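Side-chain contacts in kinesin-like protein KAR3 (Saccharomyces cerevisiae, PDB 1F9V), which probably works as a microtubule-based motor, hydrolysing ATP in a kinesin motor domain of the P-loop NTPase class, and here holds ADP and a magnesium ion: residues V77-S80 and N85-I88; I251-V256 and R262-I267; I291-S296 and Y304-D309. The protein carries 2 engineered substitutions. All coordinates share one frame; numbering follows the deposited sequence.

Interaction 1 (V77-S80 and N85-I88); sequences VQSS and NVCI
Val86 meets the turn that follows helix 66-77 with one methyl group. Its CG2 lies 3.5 Å from Ser79 OG and 3.8 Å from Ser80 OG, the two hydroxyls approaching from directions roughly a right angle apart. With CG1 anti to the backbone N (chi1 167°), the other branch, CG2, falls beside that N and faces the serines. Further along the strand, the terminal methyl CD1 of Ile88 reaches Val77 CG1 at 3.9 Å, the two side chains crossing at about a right angle; the extended outer arm of the isoleucine (chi2 -179°) carries CD1 that far. The turn itself is held by the Ser80 N to Val77 O bond of 3.2 Å. The arrangement seats a helix end against strand 86-91, the strand that runs into the P-loop, in the core of the kinesin motor fold; Leu76, which lines a second ADP pocket away from the P-loop, also packs on Val86 and Ile88. No hydrogen bond spans the two segments. Ser79 OG and Ser80 OG are bonded instead to the carbonyls of Leu76 and Tyr84, so each buried hydroxyl has a carbonyl partner nearby in the chain, and the contact itself rests on van der Waals packing.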
loop_
_atom_site.group_PDB
_atom_site.type_symbol
_atom_site.label_atom_id
_atom_site.label_comp_id
_atom_site.label_asym_id
_atom_site.label_seq_id
_atom_site.Cartn_x
_atom_site.Cartn_y
_atom_site.Cartn_z
ATOM N N VAL A 77 4.958 5.788 -9.155
ATOM C CA VAL A 77 4.196 4.983 -10.102
ATOM C C VAL A 77 4.604 5.145 -11.560
ATOM O O VAL A 77 4.425 4.222 -12.353
ATOM C CB VAL A 77 2.669 5.228 -9.960
ATOM C CG1 VAL A 77 2.219 4.917 -8.530
ATOM C CG2 VAL A 77 2.326 6.656 -10.333
ATOM N N GLN A 78 5.161 6.295 -11.927
ATOM C CA GLN A 78 5.568 6.474 -13.316
ATOM C C GLN A 78 6.797 5.632 -13.657
ATOM O O GLN A 78 7.067 5.363 -14.825
ATOM C CB GLN A 78 5.824 7.954 -13.625
ATOM C CG GLN A 78 7.103 8.529 -13.054
ATOM C CD GLN A 78 7.165 10.040 -13.202
ATOM O OE1 GLN A 78 8.224 10.602 -13.469
ATOM N NE2 GLN A 78 6.026 10.701 -13.030
ATOM N N SER A 79 7.528 5.196 -12.637
ATOM C CA SER A 79 8.712 4.377 -12.859
ATOM C C SER A 79 8.329 3.054 -13.536
ATOM O O SER A 79 9.173 2.387 -14.132
ATOM C CB SER A 79 9.434 4.115 -11.531
ATOM O OG SER A 79 8.778 3.112 -10.774
ATOM N N SER A 80 7.055 2.684 -13.454
ATOM C CA SER A 80 6.580 1.449 -14.074
ATOM C C SER A 80 6.671 1.522 -15.596
ATOM O O SER A 80 6.671 0.492 -16.275
ATOM C CB SER A 80 5.137 1.170 -13.668
ATOM O OG SER A 80 5.089 0.201 -12.636
ATOM N N ASN A 85 8.837 -2.593 -11.219
ATOM C CA ASN A 85 7.634 -3.109 -10.605
ATOM C C ASN A 85 7.434 -2.197 -9.402
ATOM O O ASN A 85 8.412 -1.732 -8.802
ATOM C CB ASN A 85 7.826 -4.540 -10.129
ATOM C CG ASN A 85 7.866 -5.529 -11.274
ATOM O OD1 ASN A 85 7.291 -5.295 -12.339
ATOM N ND2 ASN A 85 8.551 -6.640 -11.057
ATOM N N VAL A 86 6.180 -1.957 -9.049
ATOM C CA VAL A 86 5.873 -1.064 -7.944
ATOM C C VAL A 86 4.833 -1.661 -7.017
ATOM O O VAL A 86 3.867 -2.270 -7.469
ATOM C CB VAL A 86 5.337 0.292 -8.492
ATOM C CG1 VAL A 86 4.715 1.120 -7.367
ATOM C CG2 VAL A 86 6.450 1.045 -9.178
ATOM N N CYS A 87 5.044 -1.483 -5.714
ATOM C CA CYS A 87 4.092 -1.949 -4.710
ATOM C C CYS A 87 3.783 -0.783 -3.777
ATOM O O CYS A 87 4.691 -0.074 -3.343
ATOM C CB CYS A 87 4.667 -3.095 -3.864
ATOM S SG CYS A 87 4.610 -4.734 -4.621
ATOM N N ILE A 88 2.502 -0.578 -3.497
ATOM C CA ILE A 88 2.081 0.457 -2.560
ATOM C C ILE A 88 1.124 -0.234 -1.603
ATOM O O ILE A 88 0.099 -0.774 -2.026
ATOM C CB ILE A 88 1.358 1.627 -3.258
ATOM C CG1 ILE A 88 2.330 2.342 -4.204
ATOM C CG2 ILE A 88 0.814 2.592 -2.199
ATOM C CD1 ILE A 88 1.733 3.533 -4.947
#

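Interaction 2 (I251-V256 and R262-I267); sequences INVSQV and RETQNI
Val253 and Thr264 come closest in the backbone, their CA atoms 6.8 Å apart, where the irregular segment 251-256 curls back beside helix 258-281. Thr264 is the buried residue at the centre, and its two branches do different work. Its methyl, anti to the backbone N (chi1 -59° for OG1), projects between Ile251 and Val253: CG2 is 3.8 Å from Ile251 CB and 4.0 Å from Val253 CG2. Its OG1, bonded to the carbonyl of Arg260 one helical turn back, lies 4.1 Å from Val256 CG2, a contact of van der Waals kind. In sequence and topology the pair matches the switch II region of kinesins, a loop followed by the long helix that in relatives faces the microtubule. The loop is shaped locally by an Asx turn, in which Asn252 OD1 accepts from Ser254 N at 2.8 Å; Ser254 OG reaches the same oxygen at 2.6 Å, from the same face of the amide and 43° above its plane. Val253 CG2 also lies 3.9 Å from Gln265 CG, the side chains crossing at about a right angle. Beyond that methylene, Gln265 OE1 accepts from Arg262 NE at 3.2 Å, tying the amide back to its own helix. All six residues of 251-256 touch a crystal neighbour, so the lattice may influence the form of this surface loop.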
loop_
_atom_site.group_PDB
_atom_site.type_symbol
_atom_site.label_atom_id
_atom_site.label_comp_id
_atom_site.label_asym_id
_atom_site.label_seq_id
_atom_site.Cartn_x
_atom_site.Cartn_y
_atom_site.Cartn_z
ATOM N N ILE A 251 -6.596 -7.505 17.879
ATOM C CA ILE A 251 -7.737 -8.221 18.439
ATOM C C ILE A 251 -7.186 -9.336 19.319
ATOM O O ILE A 251 -6.360 -10.131 18.872
ATOM C CB ILE A 251 -8.603 -8.855 17.330
ATOM C CG1 ILE A 251 -8.938 -7.804 16.269
ATOM C CG2 ILE A 251 -9.872 -9.451 17.932
ATOM C CD1 ILE A 251 -9.987 -6.800 16.703
ATOM N N ASN A 252 -7.628 -9.391 20.571
ATOM C CA ASN A 252 -7.163 -10.425 21.486
ATOM C C ASN A 252 -7.605 -11.799 20.974
ATOM O O ASN A 252 -8.776 -12.167 21.082
ATOM C CB ASN A 252 -7.724 -10.174 22.886
ATOM C CG ASN A 252 -7.098 -11.067 23.929
ATOM O OD1 ASN A 252 -6.688 -12.191 23.638
ATOM N ND2 ASN A 252 -7.019 -10.572 25.158
ATOM N N VAL A 253 -6.664 -12.551 20.413
ATOM C CA VAL A 253 -6.966 -13.869 19.867
ATOM C C VAL A 253 -7.572 -14.809 20.901
ATOM O O VAL A 253 -8.259 -15.770 20.553
ATOM C CB VAL A 253 -5.702 -14.525 19.258
ATOM C CG1 VAL A 253 -5.221 -15.667 20.139
ATOM C CG2 VAL A 253 -6.010 -15.025 17.848
ATOM N N SER A 254 -7.324 -14.531 22.173
ATOM C CA SER A 254 -7.861 -15.370 23.230
ATOM C C SER A 254 -9.330 -15.050 23.507
ATOM O O SER A 254 -9.993 -15.759 24.259
ATOM C CB SER A 254 -7.035 -15.187 24.507
ATOM O OG SER A 254 -7.497 -14.078 25.261
ATOM N N GLN A 255 -9.847 -13.999 22.885
ATOM C CA GLN A 255 -11.230 -13.612 23.119
ATOM C C GLN A 255 -12.183 -13.796 21.942
ATOM O O GLN A 255 -13.353 -13.434 22.036
ATOM C CB GLN A 255 -11.278 -12.159 23.577
ATOM C CG GLN A 255 -10.325 -11.849 24.707
ATOM C CD GLN A 255 -11.006 -11.104 25.829
ATOM O OE1 GLN A 255 -10.620 -9.985 26.172
ATOM N NE2 GLN A 255 -12.034 -11.719 26.408
ATOM N N VAL A 256 -11.691 -14.348 20.837
ATOM C CA VAL A 256 -12.536 -14.569 19.661
ATOM C C VAL A 256 -12.712 -16.060 19.359
ATOM O O VAL A 256 -11.905 -16.888 19.781
ATOM C CB VAL A 256 -11.948 -13.870 18.413
ATOM C CG1 VAL A 256 -12.106 -12.364 18.551
ATOM C CG2 VAL A 256 -10.475 -14.244 18.234
ATOM N N ARG A 262 -10.687 -17.372 13.145
ATOM C CA ARG A 262 -9.917 -17.754 11.974
ATOM C C ARG A 262 -9.426 -16.548 11.198
ATOM O O ARG A 262 -8.274 -16.514 10.769
ATOM C CB ARG A 262 -10.752 -18.666 11.077
ATOM C CG ARG A 262 -11.299 -19.892 11.815
ATOM C CD ARG A 262 -10.306 -21.055 11.841
ATOM N NE ARG A 262 -9.522 -21.105 13.073
ATOM C CZ ARG A 262 -9.450 -22.159 13.883
ATOM N NH1 ARG A 262 -10.123 -23.271 13.605
ATOM N NH2 ARG A 262 -8.691 -22.105 14.972
ATOM N N GLU A 263 -10.291 -15.553 11.023
ATOM C CA GLU A 263 -9.901 -14.355 10.296
ATOM C C GLU A 263 -8.834 -13.575 11.064
ATOM O O GLU A 263 -7.871 -13.090 10.476
ATOM C CB GLU A 263 -11.130 -13.488 10.008
ATOM C CG GLU A 263 -11.323 -12.313 10.923
ATOM C CD GLU A 263 -12.506 -11.461 10.509
ATOM O OE1 GLU A 263 -12.659 -10.347 11.060
ATOM O OE2 GLU A 263 -13.280 -11.908 9.630
ATOM N N THR A 264 -8.986 -13.483 12.380
ATOM C CA THR A 264 -8.014 -12.767 13.203
ATOM C C THR A 264 -6.641 -13.411 13.087
ATOM O O THR A 264 -5.630 -12.723 12.956
ATOM C CB THR A 264 -8.435 -12.773 14.688
ATOM O OG1 THR A 264 -9.717 -12.150 14.818
ATOM C CG2 THR A 264 -7.415 -12.029 15.541
ATOM N N GLN A 265 -6.608 -14.739 13.138
ATOM C CA GLN A 265 -5.355 -15.468 13.038
ATOM C C GLN A 265 -4.695 -15.241 11.685
ATOM O O GLN A 265 -3.490 -15.042 11.602
ATOM C CB GLN A 265 -5.594 -16.966 13.249
ATOM C CG GLN A 265 -6.027 -17.324 14.660
ATOM C CD GLN A 265 -6.378 -18.791 14.809
ATOM O OE1 GLN A 265 -7.020 -19.381 13.939
ATOM N NE2 GLN A 265 -5.957 -19.387 15.916
ATOM N N ASN A 266 -5.496 -15.267 10.626
ATOM C CA ASN A 266 -4.980 -15.074 9.274
ATOM C C ASN A 266 -4.506 -13.639 9.024
ATOM O O ASN A 266 -3.494 -13.420 8.353
ATOM C CB ASN A 266 -6.047 -15.466 8.245
ATOM C CG ASN A 266 -6.132 -16.972 8.045
ATOM O OD1 ASN A 266 -5.109 -17.654 7.954
ATOM N ND2 ASN A 266 -7.350 -17.496 7.983
ATOM N N ILE A 267 -5.236 -12.665 9.559
ATOM C CA ILE A 267 -4.847 -11.268 9.389
ATOM C C ILE A 267 -3.556 -11.029 10.172
ATOM O O ILE A 267 -2.618 -10.422 9.662
ATOM C CB ILE A 267 -5.953 -10.311 9.898
ATOM C CG1 ILE A 267 -7.172 -10.402 8.977
ATOM C CG2 ILE A 267 -5.428 -8.878 9.963
ATOM C CD1 ILE A 267 -8.443 -9.836 9.579
#

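Interaction 3 (I291-S296 and Y304-D309); sequences IPFRNS and YSLTGD
Phe293 turns the far end of its ring toward Thr307, with CZ only 3.4 Å from the threonine methyl CG2, a tight carbon-carbon approach. The methyl comes in obliquely, neither over the ring nor squarely at its rim. Phe293 CE2 lies 3.9 Å from the same Thr307 CG2. On the neighbouring corner, CE1 meets Leu306, whose CD1 lies 4.1 Å away at the ring edge, near the ring plane; the two side chains run past each other in opposite directions. Over one face sits Ile291 CG2, 3.6 Å above the plane and displaced toward the rim, which probably restricts tilting of the ring toward that side.

Several features hold these groups in place. Thr307 has OG1 between its backbone N and carbonyl carbon (chi1 53°), which turns CG2 to the phenylalanine while the hydroxyl bonds to the carbonyl of Gln303 and to Lys174 NZ. On the other side, Pro292 is the centre of an inverse gamma turn closed by Phe293 N to Ile291 O at 2.8 Å, and the bond from Asn295 N to Pro292 O, 3.0 Å, belongs to the short 3-10 turn that carries Phe293. Thr299 OG1 joins the carbonyl of Phe293 to the hydroxyl of Ser296, the N-cap residue of the helix that follows.

Apolar packing thus connects the segment leading into helix 297-306 with the far end of that same helix, where its hydrogen bonding weakens and the chain leaves for strand 311-318. Phe293 and Ile291 also lean on Val277 of helix 258-281, whereas Leu306 rests on Cys87 and Phe89 of strand 86-91, placing the contact between that long helix and the central sheet.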
loop_
_atom_site.group_PDB
_atom_site.type_symbol
_atom_site.label_atom_id
_atom_site.label_comp_id
_atom_site.label_asym_id
_atom_site.label_seq_id
_atom_site.Cartn_x
_atom_site.Cartn_y
_atom_site.Cartn_z
ATOM N N ILE A 291 14.266 -14.536 3.327
ATOM C CA ILE A 291 13.022 -13.781 3.374
ATOM C C ILE A 291 11.836 -14.741 3.238
ATOM O O ILE A 291 11.712 -15.449 2.243
ATOM C CB ILE A 291 13.027 -12.726 2.257
ATOM C CG1 ILE A 291 14.346 -11.942 2.340
ATOM C CG2 ILE A 291 11.810 -11.822 2.376
ATOM C CD1 ILE A 291 14.369 -10.651 1.592
ATOM N N PRO A 292 10.940 -14.762 4.241
ATOM C CA PRO A 292 9.756 -15.635 4.270
ATOM C C PRO A 292 8.605 -15.318 3.314
ATOM O O PRO A 292 7.450 -15.282 3.730
ATOM C CB PRO A 292 9.310 -15.565 5.727
ATOM C CG PRO A 292 9.697 -14.185 6.148
ATOM C CD PRO A 292 11.005 -13.901 5.438
ATOM N N PHE A 293 8.910 -15.111 2.038
ATOM C CA PHE A 293 7.870 -14.812 1.054
ATOM C C PHE A 293 6.762 -15.861 1.054
ATOM O O PHE A 293 5.590 -15.531 0.946
ATOM C CB PHE A 293 8.448 -14.767 -0.369
ATOM C CG PHE A 293 9.337 -13.594 -0.638
ATOM C CD1 PHE A 293 8.813 -12.304 -0.710
ATOM C CD2 PHE A 293 10.702 -13.778 -0.833
ATOM C CE1 PHE A 293 9.641 -11.215 -0.974
ATOM C CE2 PHE A 293 11.540 -12.698 -1.097
ATOM C CZ PHE A 293 11.009 -11.413 -1.166
ATOM N N ARG A 294 7.146 -17.128 1.172
ATOM C CA ARG A 294 6.186 -18.231 1.124
ATOM C C ARG A 294 5.298 -18.397 2.348
ATOM O O ARG A 294 4.373 -19.216 2.341
ATOM C CB ARG A 294 6.929 -19.548 0.850
ATOM C CG ARG A 294 7.905 -19.477 -0.311
ATOM C CD ARG A 294 8.608 -20.818 -0.538
ATOM N NE ARG A 294 7.674 -21.820 -1.046
ATOM C CZ ARG A 294 7.449 -22.057 -2.334
ATOM N NH1 ARG A 294 8.085 -21.364 -3.271
ATOM N NH2 ARG A 294 6.559 -22.969 -2.684
ATOM N N ASN A 295 5.560 -17.617 3.393
ATOM C CA ASN A 295 4.780 -17.716 4.623
ATOM C C ASN A 295 3.402 -17.065 4.581
ATOM O O ASN A 295 2.628 -17.195 5.526
ATOM C CB ASN A 295 5.583 -17.162 5.802
ATOM C CG ASN A 295 6.626 -18.144 6.303
ATOM O OD1 ASN A 295 7.209 -17.955 7.370
ATOM N ND2 ASN A 295 6.866 -19.203 5.532
ATOM N N SER A 296 3.086 -16.355 3.505
ATOM C CA SER A 296 1.768 -15.749 3.386
ATOM C C SER A 296 1.393 -15.638 1.912
ATOM O O SER A 296 2.260 -15.556 1.039
ATOM C CB SER A 296 1.721 -14.372 4.066
ATOM O OG SER A 296 2.210 -13.350 3.220
ATOM N N TYR A 304 7.962 -11.156 -6.904
ATOM C CA TYR A 304 8.725 -10.551 -7.995
ATOM C C TYR A 304 8.600 -9.020 -8.041
ATOM O O TYR A 304 9.432 -8.343 -8.648
ATOM C CB TYR A 304 8.293 -11.138 -9.345
ATOM C CG TYR A 304 8.736 -12.566 -9.569
ATOM C CD1 TYR A 304 9.945 -13.035 -9.048
ATOM C CD2 TYR A 304 7.946 -13.451 -10.305
ATOM C CE1 TYR A 304 10.359 -14.356 -9.257
ATOM C CE2 TYR A 304 8.348 -14.771 -10.522
ATOM C CZ TYR A 304 9.554 -15.217 -9.996
ATOM O OH TYR A 304 9.956 -16.517 -10.212
ATOM N N SER A 305 7.558 -8.483 -7.409
ATOM C CA SER A 305 7.346 -7.039 -7.380
ATOM C C SER A 305 7.929 -6.451 -6.096
ATOM O O SER A 305 7.850 -5.245 -5.860
ATOM C CB SER A 305 5.850 -6.713 -7.475
ATOM O OG SER A 305 5.387 -6.809 -8.815
ATOM N N LEU A 306 8.524 -7.313 -5.275
ATOM C CA LEU A 306 9.124 -6.892 -4.014
ATOM C C LEU A 306 10.637 -7.052 -4.058
ATOM O O LEU A 306 11.349 -6.541 -3.204
ATOM C CB LEU A 306 8.563 -7.730 -2.863
ATOM C CG LEU A 306 7.119 -7.444 -2.443
ATOM C CD1 LEU A 306 6.646 -8.476 -1.438
ATOM C CD2 LEU A 306 7.042 -6.046 -1.838
ATOM N N THR A 307 11.126 -7.764 -5.063
ATOM C CA THR A 307 12.552 -8.007 -5.190
ATOM C C THR A 307 13.141 -7.350 -6.421
ATOM O O THR A 307 12.432 -6.713 -7.195
ATOM C CB THR A 307 12.842 -9.516 -5.233
ATOM O OG1 THR A 307 12.039 -10.131 -6.247
ATOM C CG2 THR A 307 12.515 -10.150 -3.886
ATOM N N GLY A 308 14.446 -7.513 -6.608
ATOM C CA GLY A 308 15.097 -6.905 -7.751
ATOM C C GLY A 308 15.212 -5.407 -7.523
ATOM O O GLY A 308 15.566 -4.957 -6.428
ATOM N N ASP A 309 14.914 -4.626 -8.551
ATOM C CA ASP A 309 14.986 -3.173 -8.430
ATOM C C ASP A 309 13.579 -2.621 -8.231
ATOM O O ASP A 309 13.331 -1.433 -8.438
ATOM C CB ASP A 309 15.609 -2.566 -9.685
ATOM C CG ASP A 309 15.139 -3.251 -10.950
ATOM O OD1 ASP A 309 15.895 -3.227 -11.946
ATOM O OD2 ASP A 309 14.021 -3.814 -10.944
#

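From the N terminus the three contacts follow in series, none nesting or crossing. Interaction 1 closes the short connection from helix 66-77 into the central strand 86-91. Interaction 2 folds the loop after strand 235-244 onto the early turns of helix 258-281, on the opposite side of the chain's centre, about 33 Å from interaction 1 between centres. Interaction 3 then spans helix 297-306, bringing its approach and its exit together. Interactions 1 and 3 touch directly: Asn85 ND2 lies 3.1 Å from Tyr304 O, a probable hydrogen bond, and Cys87 packs on Leu306. Interactions 2 and 3 do not touch, but helix 258-281, whose early turns belong to interaction 2, packs farther along, through Val277, on interaction 3.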